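Local atomic coordinates of hypothetical protein PH1320 (Pyrococcus horikoshii, PDB entry 2E87), a protein that is of unknown cellular function but binds GDP and is probably a GTP-binding protein of the Obg type. Residues A[37-40]-A[41-45]; A[124-127]-A[128-132]; A[272-275]-A[276-280]; A[260-263]-A[264-268]. All coordinates share one frame; numbering follows the deposited sequence.

Contact 1 (A[37-40]-A[41-45]); sequences NKVK and KARLR
With CG anti to the backbone N (chi1 -170°) and the bend kept for its last torsion (chi4 -57°), K40 sends its ammonium along the helix to L44, where NZ of K40 lies 3.8 Å from CD1 of L44. R43 likewise starts out anti to its own N, but turns at chi3 (65°), which folds the guanidinium back over the preceding turn. One face of that group then rests above CA of K40, while its NH2 comes 3.8 Å from CG of K40; CG1 of V39 meets NH1 of R43 obliquely at 3.9 Å. L44 presses CG to within 3.1 Å of the carbonyl O of K40, the same oxygen that accepts from L44 N. Cut back to an alanine, L44 would lose both methyls that NZ of K40 lies against, and the lysine end would probably be freer to turn. The helix starts here: N37 is the N-cap, its OD1 accepting from V39 N at 3.1 Å with the donor above the amide plane. Within the N-terminal helical bundle, the start of helix 38-67 packs V39 and R43 on I125 of helix 122-142, and L44 on F32 of the preceding loop.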
loop_
_atom_site.group_PDB
_atom_site.type_symbol
_atom_site.label_atom_id
_atom_site.label_comp_id
_atom_site.label_asym_id
_atom_site.label_seq_id
_atom_site.Cartn_x
_atom_site.Cartn_y
_atom_site.Cartn_z
ATOM N N ASN A 37 -32.735 26.591 -39.073
ATOM C CA ASN A 37 -32.390 25.947 -40.346
ATOM C C ASN A 37 -32.254 24.423 -40.197
ATOM O O ASN A 37 -31.848 23.950 -39.137
ATOM C CB ASN A 37 -31.060 26.534 -40.841
ATOM C CG ASN A 37 -30.786 26.241 -42.303
ATOM O OD1 ASN A 37 -31.033 25.137 -42.791
ATOM N ND2 ASN A 37 -30.251 27.232 -43.007
ATOM N N LYS A 38 -32.587 23.654 -41.236
ATOM C CA LYS A 38 -32.447 22.197 -41.147
ATOM C C LYS A 38 -30.988 21.844 -40.834
ATOM O O LYS A 38 -30.703 21.098 -39.889
ATOM C CB LYS A 38 -32.843 21.508 -42.463
ATOM C CG LYS A 38 -32.656 19.972 -42.428
ATOM C CD LYS A 38 -32.608 19.304 -43.821
ATOM C CE LYS A 38 -32.427 17.778 -43.705
ATOM N NZ LYS A 38 -32.210 17.063 -45.013
ATOM N N VAL A 39 -30.076 22.393 -41.637
ATOM C CA VAL A 39 -28.639 22.162 -41.493
ATOM C C VAL A 39 -28.094 22.675 -40.172
ATOM O O VAL A 39 -27.171 22.093 -39.612
ATOM C CB VAL A 39 -27.849 22.829 -42.650
ATOM C CG1 VAL A 39 -26.372 22.931 -42.301
ATOM C CG2 VAL A 39 -28.015 22.014 -43.915
ATOM N N LYS A 40 -28.665 23.765 -39.680
ATOM C CA LYS A 40 -28.230 24.346 -38.421
ATOM C C LYS A 40 -28.573 23.393 -37.273
ATOM O O LYS A 40 -27.795 23.236 -36.331
ATOM C CB LYS A 40 -28.918 25.700 -38.202
ATOM C CG LYS A 40 -28.364 26.517 -37.037
ATOM C CD LYS A 40 -29.182 27.784 -36.788
ATOM C CE LYS A 40 -28.449 28.768 -35.870
ATOM N NZ LYS A 40 -28.069 28.187 -34.556
ATOM N N LYS A 41 -29.739 22.754 -37.373
ATOM C CA LYS A 41 -30.227 21.818 -36.359
ATOM C C LYS A 41 -29.386 20.554 -36.277
ATOM O O LYS A 41 -29.085 20.075 -35.188
ATOM C CB LYS A 41 -31.693 21.454 -36.628
ATOM C CG LYS A 41 -32.660 22.592 -36.320
ATOM C CD LYS A 41 -34.114 22.139 -36.351
ATOM C CE LYS A 41 -35.038 23.268 -35.910
ATOM N NZ LYS A 41 -36.483 22.965 -36.124
ATOM N N ALA A 42 -29.020 20.010 -37.430
ATOM C CA ALA A 42 -28.180 18.825 -37.464
ATOM C C ALA A 42 -26.815 19.215 -36.878
ATOM O O ALA A 42 -26.242 18.491 -36.058
ATOM C CB ALA A 42 -28.028 18.338 -38.898
ATOM N N ARG A 43 -26.324 20.381 -37.289
ATOM C CA ARG A 43 -25.042 20.901 -36.838
ATOM C C ARG A 43 -24.974 21.098 -35.319
ATOM O O ARG A 43 -23.946 20.821 -34.701
ATOM C CB ARG A 43 -24.733 22.216 -37.572
ATOM C CG ARG A 43 -23.420 22.891 -37.174
ATOM C CD ARG A 43 -23.022 23.995 -38.160
ATOM N NE ARG A 43 -23.961 25.117 -38.185
ATOM C CZ ARG A 43 -24.345 25.749 -39.295
ATOM N NH1 ARG A 43 -23.878 25.374 -40.482
ATOM N NH2 ARG A 43 -25.212 26.749 -39.220
ATOM N N LEU A 44 -26.059 21.568 -34.710
ATOM C CA LEU A 44 -26.074 21.768 -33.262
ATOM C C LEU A 44 -26.222 20.437 -32.545
ATOM O O LEU A 44 -25.895 20.317 -31.371
ATOM C CB LEU A 44 -27.232 22.675 -32.836
ATOM C CG LEU A 44 -27.303 24.090 -33.413
ATOM C CD1 LEU A 44 -28.524 24.800 -32.845
ATOM C CD2 LEU A 44 -26.034 24.851 -33.073
ATOM N N ARG A 45 -26.747 19.443 -33.241
ATOM C CA ARG A 45 -26.919 18.135 -32.636
ATOM C C ARG A 45 -25.576 17.429 -32.627
ATOM O O ARG A 45 -25.184 16.836 -31.623
ATOM C CB ARG A 45 -27.934 17.280 -33.418
ATOM C CG ARG A 45 -29.359 17.422 -32.941
ATOM C CD ARG A 45 -30.206 16.201 -33.271
ATOM N NE ARG A 45 -31.597 16.406 -32.872
ATOM C CZ ARG A 45 -32.501 17.034 -33.620
ATOM N NH1 ARG A 45 -32.163 17.509 -34.813
ATOM N NH2 ARG A 45 -33.737 17.202 -33.170
#

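Contact 2 (A[124-127]-A[128-132]); sequences EIAE and LRRQF
L128 N donates to the carbonyl O of E124 at 2.8 Å, and R130 N to that of A126 at 3.0 Å with an almost straight N-H...O angle of 171°. Q131 N reaches E127 O at 2.8 Å, whereas the bond from R129 N to I125 O is weak. These are the i to i+4 bonds of an uninterrupted alpha-helix, 122-142, one of the long rods of the N-terminal helical domain of the NOG1 family. Two charged ends, those of R129 and E124, find partners elsewhere: R129 NE forms a salt bridge with E46 of helix 38-67, and E124 OE1 is hydrogen-bonded to S119 OG. The R129 guanidinium itself folds back so that A126 O sits 3.8 Å above its plane, over the centre. R130, bent at chi3 (-60°), lays one face of its guanidinium over the backbone of A126 and E127, and its NH1 touches CG of E127 at 3.6 Å. The carboxylate of E127 is turned at right angles to that guanidinium, its OE1 still 4.9 Å from NH1 of R130, too far for a salt bridge. E124 and L128 run side by side in the same direction, CG of E124 resting 3.8 Å from CD1 of L128, whose side chain also packs on R115 and I116 of helix 88-117.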
loop_
_atom_site.group_PDB
_atom_site.type_symbol
_atom_site.label_atom_id
_atom_site.label_comp_id
_atom_site.label_asym_id
_atom_site.label_seq_id
_atom_site.Cartn_x
_atom_site.Cartn_y
_atom_site.Cartn_z
ATOM N N GLU A 124 -20.195 17.006 -44.746
ATOM C CA GLU A 124 -19.023 17.240 -43.920
ATOM C C GLU A 124 -19.365 17.251 -42.443
ATOM O O GLU A 124 -18.672 16.641 -41.639
ATOM C CB GLU A 124 -18.386 18.567 -44.303
ATOM C CG GLU A 124 -17.068 18.818 -43.642
ATOM C CD GLU A 124 -16.516 20.161 -44.014
ATOM O OE1 GLU A 124 -17.094 21.182 -43.584
ATOM O OE2 GLU A 124 -15.509 20.194 -44.746
ATOM N N ILE A 125 -20.428 17.958 -42.087
ATOM C CA ILE A 125 -20.849 18.019 -40.698
ATOM C C ILE A 125 -20.958 16.605 -40.144
ATOM O O ILE A 125 -20.440 16.297 -39.071
ATOM C CB ILE A 125 -22.200 18.727 -40.586
ATOM C CG1 ILE A 125 -21.967 20.233 -40.729
ATOM C CG2 ILE A 125 -22.902 18.346 -39.282
ATOM C CD1 ILE A 125 -23.231 21.056 -40.883
ATOM N N ALA A 126 -21.618 15.740 -40.897
ATOM C CA ALA A 126 -21.794 14.363 -40.486
ATOM C C ALA A 126 -20.457 13.646 -40.396
ATOM O O ALA A 126 -20.139 13.042 -39.370
ATOM C CB ALA A 126 -22.706 13.643 -41.467
ATOM N N GLU A 127 -19.678 13.714 -41.473
ATOM C CA GLU A 127 -18.376 13.054 -41.527
ATOM C C GLU A 127 -17.462 13.451 -40.376
ATOM O O GLU A 127 -16.695 12.626 -39.869
ATOM C CB GLU A 127 -17.693 13.339 -42.874
ATOM C CG GLU A 127 -18.350 12.612 -44.058
ATOM C CD GLU A 127 -17.882 13.107 -45.431
ATOM O OE1 GLU A 127 -18.021 12.343 -46.414
ATOM O OE2 GLU A 127 -17.392 14.258 -45.535
ATOM N N LEU A 128 -17.547 14.708 -39.961
ATOM C CA LEU A 128 -16.732 15.191 -38.863
ATOM C C LEU A 128 -17.128 14.543 -37.528
ATOM O O LEU A 128 -16.253 14.173 -36.748
ATOM C CB LEU A 128 -16.795 16.726 -38.788
ATOM C CG LEU A 128 -16.107 17.510 -39.928
ATOM C CD1 LEU A 128 -16.457 18.998 -39.853
ATOM C CD2 LEU A 128 -14.607 17.323 -39.842
ATOM N N ARG A 129 -18.422 14.394 -37.247
ATOM C CA ARG A 129 -18.810 13.739 -35.992
ATOM C C ARG A 129 -18.310 12.292 -36.052
ATOM O O ARG A 129 -17.785 11.749 -35.075
ATOM C CB ARG A 129 -20.335 13.681 -35.794
ATOM C CG ARG A 129 -20.739 12.383 -35.062
ATOM C CD ARG A 129 -22.222 12.110 -34.942
ATOM N NE ARG A 129 -22.925 12.121 -36.221
ATOM C CZ ARG A 129 -22.761 11.232 -37.195
ATOM N NH1 ARG A 129 -21.905 10.220 -37.067
ATOM N NH2 ARG A 129 -23.461 11.373 -38.313
ATOM N N ARG A 130 -18.518 11.668 -37.207
ATOM C CA ARG A 130 -18.117 10.294 -37.405
ATOM C C ARG A 130 -16.613 10.135 -37.167
ATOM O O ARG A 130 -16.175 9.163 -36.548
ATOM C CB ARG A 130 -18.499 9.849 -38.809
ATOM C CG ARG A 130 -18.628 8.348 -38.967
ATOM C CD ARG A 130 -19.014 7.995 -40.398
ATOM N NE ARG A 130 -20.296 8.586 -40.779
ATOM C CZ ARG A 130 -20.518 9.252 -41.912
ATOM N NH1 ARG A 130 -19.540 9.423 -42.796
ATOM N NH2 ARG A 130 -21.718 9.757 -42.159
ATOM N N GLN A 131 -15.825 11.100 -37.630
ATOM C CA GLN A 131 -14.382 11.029 -37.437
ATOM C C GLN A 131 -14.011 11.134 -35.971
ATOM O O GLN A 131 -13.150 10.405 -35.495
ATOM C CB GLN A 131 -13.663 12.144 -38.196
ATOM C CG GLN A 131 -13.646 11.988 -39.699
ATOM C CD GLN A 131 -12.735 13.007 -40.350
ATOM O OE1 GLN A 131 -11.527 13.027 -40.086
ATOM N NE2 GLN A 131 -13.305 13.868 -41.195
ATOM N N PHE A 132 -14.655 12.060 -35.267
ATOM C CA PHE A 132 -14.384 12.269 -33.850
ATOM C C PHE A 132 -14.665 10.966 -33.088
ATOM O O PHE A 132 -13.813 10.485 -32.338
ATOM C CB PHE A 132 -15.241 13.422 -33.314
ATOM C CG PHE A 132 -15.100 13.645 -31.847
ATOM C CD1 PHE A 132 -13.976 14.286 -31.332
ATOM C CD2 PHE A 132 -16.080 13.187 -30.967
ATOM C CE1 PHE A 132 -13.827 14.471 -29.948
ATOM C CE2 PHE A 132 -15.948 13.362 -29.596
ATOM C CZ PHE A 132 -14.812 14.010 -29.076
#

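Contact 3 (A[272-275]-A[276-280]); sequences EEVH and GEFKD
F278 turns the edge of its ring to the last helical turn: CD1 of F278 lies 3.3 Å from the carbonyl O of V274, which sits in the plane of the ring, and 4.1 Å from CG1 of V274, the two side chains crossing at a slant. CG of F278 stands beside its own backbone N (chi1 -63°), which carries the ring back along the helix. The same V274 oxygen accepts from F278 N at 3.3 Å and, weakly, from E277 N, so two backbone donors and an aromatic edge converge on it as the helix ends; F278 is the first residue to leave helical backbone angles. E277 has CG on the side of its backbone N (chi1 -70°), which sets CG 3.2 Å from the carbonyl O of E273. The E273 carboxylate is held from outside the helix, by I229 N and S230 OG. Where the chain passes G276, its N donates to E272 O at 3.1 Å. In the beta-alpha-beta unit this is the C-terminal end of helix 264-277, on the way from strand 249-254 to strand 283-287: H275 meets F283 of the latter edge-to-face, and F278 packs on L225 and R244.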
loop_
_atom_site.group_PDB
_atom_site.type_symbol
_atom_site.label_atom_id
_atom_site.label_comp_id
_atom_site.label_asym_id
_atom_site.label_seq_id
_atom_site.Cartn_x
_atom_site.Cartn_y
_atom_site.Cartn_z
ATOM N N GLU A 272 22.419 -12.563 12.812
ATOM C CA GLU A 272 23.410 -11.720 12.153
ATOM C C GLU A 272 22.938 -11.224 10.783
ATOM O O GLU A 272 23.191 -10.084 10.404
ATOM C CB GLU A 272 24.741 -12.467 12.030
ATOM C CG GLU A 272 25.218 -13.019 13.359
ATOM C CD GLU A 272 26.550 -13.740 13.271
ATOM O OE1 GLU A 272 26.687 -14.662 12.426
ATOM O OE2 GLU A 272 27.454 -13.383 14.066
ATOM N N GLU A 273 22.252 -12.080 10.042
ATOM C CA GLU A 273 21.738 -11.684 8.746
ATOM C C GLU A 273 20.628 -10.637 8.923
ATOM O O GLU A 273 20.552 -9.676 8.169
ATOM C CB GLU A 273 21.188 -12.896 8.006
ATOM C CG GLU A 273 21.115 -12.678 6.518
ATOM C CD GLU A 273 20.168 -13.632 5.848
ATOM O OE1 GLU A 273 18.948 -13.441 5.997
ATOM O OE2 GLU A 273 20.638 -14.577 5.183
ATOM N N VAL A 274 19.773 -10.816 9.926
ATOM C CA VAL A 274 18.687 -9.872 10.170
ATOM C C VAL A 274 19.204 -8.572 10.775
ATOM O O VAL A 274 18.734 -7.482 10.431
ATOM C CB VAL A 274 17.609 -10.498 11.101
ATOM C CG1 VAL A 274 16.590 -9.455 11.537
ATOM C CG2 VAL A 274 16.899 -11.622 10.370
ATOM N N HIS A 275 20.175 -8.690 11.676
ATOM C CA HIS A 275 20.768 -7.533 12.348
ATOM C C HIS A 275 21.460 -6.622 11.343
ATOM O O HIS A 275 21.553 -5.394 11.540
ATOM C CB HIS A 275 21.805 -7.989 13.380
ATOM C CG HIS A 275 22.283 -6.892 14.275
ATOM N ND1 HIS A 275 23.610 -6.726 14.608
ATOM C CD2 HIS A 275 21.608 -5.914 14.922
ATOM C CE1 HIS A 275 23.731 -5.692 15.422
ATOM N NE2 HIS A 275 22.531 -5.181 15.627
ATOM N N GLY A 276 21.949 -7.246 10.274
ATOM C CA GLY A 276 22.641 -6.528 9.224
ATOM C C GLY A 276 21.712 -5.883 8.218
ATOM O O GLY A 276 22.034 -4.840 7.674
ATOM N N GLU A 277 20.561 -6.491 7.963
ATOM C CA GLU A 277 19.613 -5.937 7.008
ATOM C C GLU A 277 18.891 -4.718 7.565
ATOM O O GLU A 277 18.368 -3.923 6.811
ATOM C CB GLU A 277 18.582 -6.991 6.608
ATOM C CG GLU A 277 19.147 -8.095 5.749
ATOM C CD GLU A 277 19.477 -7.621 4.344
ATOM O OE1 GLU A 277 20.129 -6.565 4.199
ATOM O OE2 GLU A 277 19.085 -8.311 3.381
ATOM N N PHE A 278 18.872 -4.578 8.884
ATOM C CA PHE A 278 18.195 -3.462 9.523
ATOM C C PHE A 278 19.138 -2.655 10.409
ATOM O O PHE A 278 18.856 -2.450 11.585
ATOM C CB PHE A 278 17.014 -3.971 10.371
ATOM C CG PHE A 278 15.921 -4.650 9.567
ATOM C CD1 PHE A 278 15.966 -6.018 9.309
ATOM C CD2 PHE A 278 14.850 -3.916 9.060
ATOM C CE1 PHE A 278 14.961 -6.644 8.559
ATOM C CE2 PHE A 278 13.845 -4.538 8.311
ATOM C CZ PHE A 278 13.901 -5.901 8.061
ATOM N N LYS A 279 20.243 -2.190 9.836
ATOM C CA LYS A 279 21.252 -1.410 10.563
ATOM C C LYS A 279 20.783 -0.092 11.189
ATOM O O LYS A 279 21.415 0.402 12.134
ATOM C CB LYS A 279 22.437 -1.115 9.641
ATOM C CG LYS A 279 23.178 -2.349 9.155
ATOM C CD LYS A 279 24.224 -2.002 8.095
ATOM C CE LYS A 279 24.951 -3.253 7.602
ATOM N NZ LYS A 279 25.775 -2.995 6.377
ATOM N N ASP A 280 19.690 0.479 10.678
ATOM C CA ASP A 280 19.188 1.750 11.207
ATOM C C ASP A 280 18.075 1.653 12.245
ATOM O O ASP A 280 17.480 2.660 12.614
ATOM C CB ASP A 280 18.726 2.660 10.072
ATOM C CG ASP A 280 19.829 2.954 9.094
ATOM O OD1 ASP A 280 20.884 3.484 9.522
ATOM O OD2 ASP A 280 19.640 2.644 7.898
#

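Contact 4 (A[260-263]-A[264-268]); sequences CGFP and LEEQI
The ring of F262 meets the carboxylate of E266 at its edge, CD2 of F262 lying 3.7 Å from OE1 of E266 near the ring plane, with ring and carboxylate planes 66° apart; H175 stacks on the ring. That same carboxylate also lies against the proline, CD of E266 being 3.6 Å from CD of P263, while OE1 of E265 touches CB of P263 at 3.6 Å. The amide of Q267 provides the main polar link: NE2 donates to the carbonyl O of F262 at 2.9 Å, with an N-H...O angle of 155°, the F262 oxygen lying close to the plane of the Q267 amide, though NE2 is tilted from the F262 carbonyl plane. CG of Q267 is anti to the carbonyl carbon (chi1 -70°) and the chain runs out extended, bringing NE2 to the F262 carbonyl and to within 3.7 Å of SG of C260. OE1 of Q267 accepts from D255 N, so the amide ties two points of one loop, D255 and F262, to the helix and its rotation is fixed. A leucine in place of Q267 would probably leave the F262 carbonyl and the D255 amide without these partners. P263, at the N-cap position, offers its O to Q267 N at 3.2 Å and more weakly to E266 N, while L264 N is taken by E258 OE2. This is a helix N-terminus following a strand-to-helix loop of a P-loop G domain, with the C260 carbonyl accepting from the GDP-binding N177.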
loop_
_atom_site.group_PDB
_atom_site.type_symbol
_atom_site.label_atom_id
_atom_site.label_comp_id
_atom_site.label_asym_id
_atom_site.label_seq_id
_atom_site.Cartn_x
_atom_site.Cartn_y
_atom_site.Cartn_z
ATOM N N CYS A 260 12.750 -25.264 19.562
ATOM C CA CYS A 260 12.134 -24.699 18.364
ATOM C C CYS A 260 12.511 -25.552 17.139
ATOM O O CYS A 260 11.832 -25.514 16.111
ATOM C CB CYS A 260 12.616 -23.268 18.156
ATOM S SG CYS A 260 14.426 -23.137 18.064
ATOM N N GLY A 261 13.601 -26.315 17.265
ATOM C CA GLY A 261 14.053 -27.168 16.182
ATOM C C GLY A 261 15.176 -26.549 15.361
ATOM O O GLY A 261 15.341 -26.857 14.190
ATOM N N PHE A 262 15.948 -25.664 15.976
ATOM C CA PHE A 262 17.044 -25.015 15.293
ATOM C C PHE A 262 18.162 -24.847 16.274
ATOM O O PHE A 262 17.969 -24.244 17.329
ATOM C CB PHE A 262 16.638 -23.629 14.760
ATOM C CG PHE A 262 15.561 -23.675 13.720
ATOM C CD1 PHE A 262 14.230 -23.714 14.089
ATOM C CD2 PHE A 262 15.886 -23.759 12.373
ATOM C CE1 PHE A 262 13.232 -23.846 13.130
ATOM C CE2 PHE A 262 14.902 -23.894 11.401
ATOM C CZ PHE A 262 13.568 -23.941 11.779
ATOM N N PRO A 263 19.350 -25.391 15.943
ATOM C CA PRO A 263 20.550 -25.315 16.785
ATOM C C PRO A 263 20.870 -23.855 17.076
ATOM O O PRO A 263 20.585 -22.982 16.256
ATOM C CB PRO A 263 21.643 -25.952 15.917
ATOM C CG PRO A 263 20.895 -26.893 15.043
ATOM C CD PRO A 263 19.615 -26.163 14.711
ATOM N N LEU A 264 21.479 -23.604 18.228
ATOM C CA LEU A 264 21.857 -22.253 18.609
ATOM C C LEU A 264 22.700 -21.557 17.543
ATOM O O LEU A 264 22.508 -20.374 17.300
ATOM C CB LEU A 264 22.620 -22.281 19.928
ATOM C CG LEU A 264 23.155 -20.944 20.424
ATOM C CD1 LEU A 264 22.007 -20.017 20.775
ATOM C CD2 LEU A 264 24.026 -21.182 21.632
ATOM N N GLU A 265 23.624 -22.279 16.904
ATOM C CA GLU A 265 24.477 -21.682 15.868
ATOM C C GLU A 265 23.655 -21.165 14.677
ATOM O O GLU A 265 23.963 -20.120 14.119
ATOM C CB GLU A 265 25.519 -22.681 15.348
ATOM C CG GLU A 265 26.278 -23.470 16.419
ATOM C CD GLU A 265 25.534 -24.734 16.877
ATOM O OE1 GLU A 265 25.250 -25.643 16.027
ATOM O OE2 GLU A 265 25.246 -24.812 18.094
ATOM N N GLU A 266 22.627 -21.910 14.276
ATOM C CA GLU A 266 21.780 -21.489 13.164
ATOM C C GLU A 266 20.958 -20.243 13.543
ATOM O O GLU A 266 20.715 -19.370 12.713
ATOM C CB GLU A 266 20.848 -22.623 12.742
ATOM C CG GLU A 266 21.541 -23.808 12.064
ATOM C CD GLU A 266 20.560 -24.845 11.550
ATOM O OE1 GLU A 266 19.344 -24.547 11.498
ATOM O OE2 GLU A 266 20.992 -25.956 11.187
ATOM N N GLN A 267 20.539 -20.157 14.798
ATOM C CA GLN A 267 19.777 -19.006 15.245
ATOM C C GLN A 267 20.707 -17.808 15.216
ATOM O O GLN A 267 20.293 -16.712 14.864
ATOM C CB GLN A 267 19.241 -19.208 16.665
ATOM C CG GLN A 267 18.144 -20.243 16.788
ATOM C CD GLN A 267 17.725 -20.461 18.239
ATOM O OE1 GLN A 267 17.380 -19.513 18.945
ATOM N NE2 GLN A 267 17.757 -21.716 18.688
ATOM N N ILE A 268 21.967 -18.003 15.591
ATOM C CA ILE A 268 22.911 -16.882 15.561
ATOM C C ILE A 268 23.150 -16.421 14.112
ATOM O O ILE A 268 23.232 -15.229 13.837
ATOM C CB ILE A 268 24.270 -17.249 16.221
ATOM C CG1 ILE A 268 24.142 -17.205 17.741
ATOM C CG2 ILE A 268 25.352 -16.275 15.797
ATOM C CD1 ILE A 268 25.367 -17.777 18.461
#

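Overall arrangement
The four contacts illustrate how short-range contacts along, before and after helices serve two separate parts of a long molecule. Contacts 1 and 2 meet at the far end of the helical domain, their centres 13 Å apart, where CD1 of I125 packs 3.8 Å from CB of R43. Contacts 3 and 4 occupy the two ends of helix 264-277 in the G domain, centres 17 Å apart, on the other side of the chain's centre; contact 1 and contact 4 lie about 85 Å apart between centres. Contact 4 is nearer the nucleotide, the C260 side chain about 7 Å from GDP, against about 13 Å for V274 of contact 3. Contacts 1 and 2 lie away from that site.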